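Side-chain contact in NTF2 fold protein loop-helix-loop design NT-9 (Synthetic construct, PDB 6W90), which is a computationally designed protein with an NTF2-like fold, built to sample new loop-helix-loop geometries, and binds a phospholipid in its pocket: residues Ile73-Val78 against His82-Ile87. Residues are numbered along the deposited sequence; the frame is centred on the assembly and turned at random. Where two conformers were deposited one is given.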
loop_
_atom_site.group_PDB
_atom_site.type_symbol
_atom_site.label_atom_id
_atom_site.label_comp_id
_atom_site.label_asym_id
_atom_site.label_seq_id
_atom_site.Cartn_x
_atom_site.Cartn_y
_atom_site.Cartn_z
ATOM N N ILE A 73 5.820 4.606 9.898
ATOM C CA ILE A 73 4.387 4.545 10.141
ATOM C C ILE A 73 4.042 5.593 11.183
ATOM O O ILE A 73 4.557 5.548 12.308
ATOM C CB ILE A 73 3.968 3.154 10.623
ATOM C CG1 ILE A 73 4.304 2.095 9.587
ATOM C CG2 ILE A 73 2.490 3.182 10.907
ATOM C CD1 ILE A 73 4.080 0.693 10.107
ATOM N N ARG A 74 3.151 6.512 10.832
ATOM C CA ARG A 74 2.780 7.582 11.738
ATOM C C ARG A 74 1.446 7.383 12.429
ATOM O O ARG A 74 1.204 8.033 13.458
ATOM C CB ARG A 74 2.695 8.928 11.004
ATOM C CG ARG A 74 4.028 9.524 10.539
ATOM C CD ARG A 74 4.991 9.909 11.662
ATOM N NE ARG A 74 4.388 10.878 12.576
ATOM C CZ ARG A 74 4.443 12.201 12.433
ATOM N NH1 ARG A 74 5.088 12.742 11.410
ATOM N NH2 ARG A 74 3.848 12.986 13.324
ATOM N N LYS A 75 0.570 6.554 11.865
ATOM C CA LYS A 75 -0.749 6.322 12.438
ATOM C C LYS A 75 -1.241 4.945 12.019
ATOM O O LYS A 75 -1.166 4.582 10.848
ATOM C CB LYS A 75 -1.727 7.410 11.973
ATOM C CG LYS A 75 -3.166 7.257 12.403
ATOM C CD LYS A 75 -3.894 8.584 12.176
ATOM C CE LYS A 75 -5.124 8.418 11.320
ATOM N NZ LYS A 75 -6.302 7.970 12.142
ATOM N N VAL A 76 -1.761 4.189 12.982
ATOM C CA VAL A 76 -2.603 3.036 12.686
ATOM C C VAL A 76 -3.854 3.164 13.544
ATOM O O VAL A 76 -3.754 3.364 14.756
ATOM C CB VAL A 76 -1.904 1.687 12.950
ATOM C CG1 VAL A 76 -2.886 0.525 12.674
ATOM C CG2 VAL A 76 -0.635 1.518 12.107
ATOM N N GLN A 77 -5.037 3.056 12.927
ATOM C CA GLN A 77 -6.322 3.072 13.628
ATOM C C GLN A 77 -7.185 1.931 13.118
ATOM O O GLN A 77 -7.447 1.859 11.910
ATOM C CB GLN A 77 -7.046 4.403 13.387
ATOM C CG GLN A 77 -8.456 4.502 13.989
ATOM C CD GLN A 77 -8.412 4.853 15.447
ATOM O OE1 GLN A 77 -7.355 4.770 16.078
ATOM N NE2 GLN A 77 -9.554 5.245 16.001
ATOM N N VAL A 78 -7.625 1.041 14.025
ATOM C CA VAL A 78 -8.456 -0.093 13.638
ATOM C C VAL A 78 -9.860 0.105 14.185
ATOM O O VAL A 78 -10.065 0.710 15.243
ATOM C CB VAL A 78 -7.973 -1.481 14.105
ATOM C CG1 VAL A 78 -6.632 -1.781 13.539
ATOM C CG2 VAL A 78 -7.956 -1.585 15.608
ATOM N N HIS A 82 -11.983 -2.594 9.548
ATOM C CA HIS A 82 -11.609 -1.370 8.847
ATOM C C HIS A 82 -10.352 -0.794 9.473
ATOM O O HIS A 82 -10.325 -0.504 10.671
ATOM C CB HIS A 82 -12.735 -0.341 8.953
ATOM C CG HIS A 82 -12.608 0.779 7.974
ATOM N ND1 HIS A 82 -12.874 0.598 6.640
ATOM C CD2 HIS A 82 -12.246 2.077 8.119
ATOM C CE1 HIS A 82 -12.685 1.736 5.994
ATOM N NE2 HIS A 82 -12.289 2.648 6.868
ATOM N N VAL A 83 -9.329 -0.598 8.670
ATOM C CA VAL A 83 -8.024 -0.176 9.155
ATOM C C VAL A 83 -7.609 1.082 8.423
ATOM O O VAL A 83 -7.772 1.156 7.205
ATOM C CB VAL A 83 -6.975 -1.275 8.912
ATOM C CG1 VAL A 83 -5.569 -0.806 9.415
ATOM C CG2 VAL A 83 -7.423 -2.594 9.531
ATOM N N ARG A 84 -7.032 2.030 9.148
ATOM C CA ARG A 84 -6.413 3.205 8.546
ATOM C C ARG A 84 -4.930 3.211 8.880
ATOM O O ARG A 84 -4.567 3.016 10.043
ATOM C CB ARG A 84 -7.048 4.494 9.047
ATOM C CG ARG A 84 -6.479 5.699 8.306
ATOM C CD ARG A 84 -7.199 6.978 8.684
ATOM N NE ARG A 84 -8.610 6.824 8.353
ATOM C CZ ARG A 84 -9.166 7.223 7.214
ATOM N NH1 ARG A 84 -8.460 7.862 6.289
ATOM N NH2 ARG A 84 -10.461 7.033 7.031
ATOM N N VAL A 85 -4.085 3.430 7.869
ATOM C CA VAL A 85 -2.635 3.473 8.036
ATOM C C VAL A 85 -2.105 4.738 7.377
ATOM O O VAL A 85 -2.448 5.017 6.234
ATOM C CB VAL A 85 -1.981 2.234 7.413
ATOM C CG1 VAL A 85 -0.450 2.282 7.515
ATOM C CG2 VAL A 85 -2.493 1.009 8.138
ATOM N N GLU A 86 -1.275 5.498 8.092
ATOM C CA GLU A 86 -0.553 6.617 7.493
ATOM C C GLU A 86 0.939 6.372 7.611
ATOM O O GLU A 86 1.440 6.043 8.696
ATOM C CB GLU A 86 -0.881 7.941 8.152
ATOM C CG GLU A 86 -2.281 8.404 7.985
ATOM C CD GLU A 86 -2.492 9.753 8.682
ATOM O OE1 GLU A 86 -3.667 10.152 8.841
ATOM O OE2 GLU A 86 -1.488 10.399 9.077
ATOM N N ILE A 87 1.624 6.486 6.485
ATOM C CA ILE A 87 3.056 6.280 6.405
ATOM C C ILE A 87 3.682 7.561 5.892
ATOM O O ILE A 87 3.202 8.149 4.924
ATOM C CB ILE A 87 3.407 5.101 5.488
ATOM C CG1 ILE A 87 2.873 3.801 6.093
ATOM C CG2 ILE A 87 4.911 5.002 5.390
ATOM C CD1 ILE A 87 2.941 2.652 5.161
#
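K75 and E86 pair across the two strands, and their side chains meet through carbon more than through charge. E86 OE1 lies 3.4 Å from K75 CE, while K75 NZ stays 4.8 Å from that oxygen, so no salt bridge forms. K75 CG sits anti to the backbone N (chi1 176°). The bend at the third torsion then brings CE to 3.7 Å from R84 CD, and the fourth turns NZ, also 3.7 Å from R84 CD. With an alanine here instead of E86, K75 CD and CE would probably lose the packing made by CG, CD and OE1, and the K75 amine the carboxylate near it, while the contact between the two CB atoms stayed.

On the other face I73 CG1 meets I87 CG1 at 4.1 Å, and V76 CG2 lies 4.4 Å from V85 CG2.

The backbone sets this register. Q77 and R84 exchange two backbone hydrogen bonds. E86 N gives a straight bond to K75 O (2.9 Å, 167° at the hydrogen). R74 N and, weakly, K75 N share E86 O, which makes a classic beta bulge.

R84 also forms salt bridges to E99 and E101 of strand 94-105, and R74 reaches E88. The two strands form an antiparallel hairpin. Strand 70-79 is an edge of the sheet within the chain, and strand 94-105 flanks strand 82-91. Helix 6-22 packs on I73, V76 and V78, and I87 approaches the bound lipid.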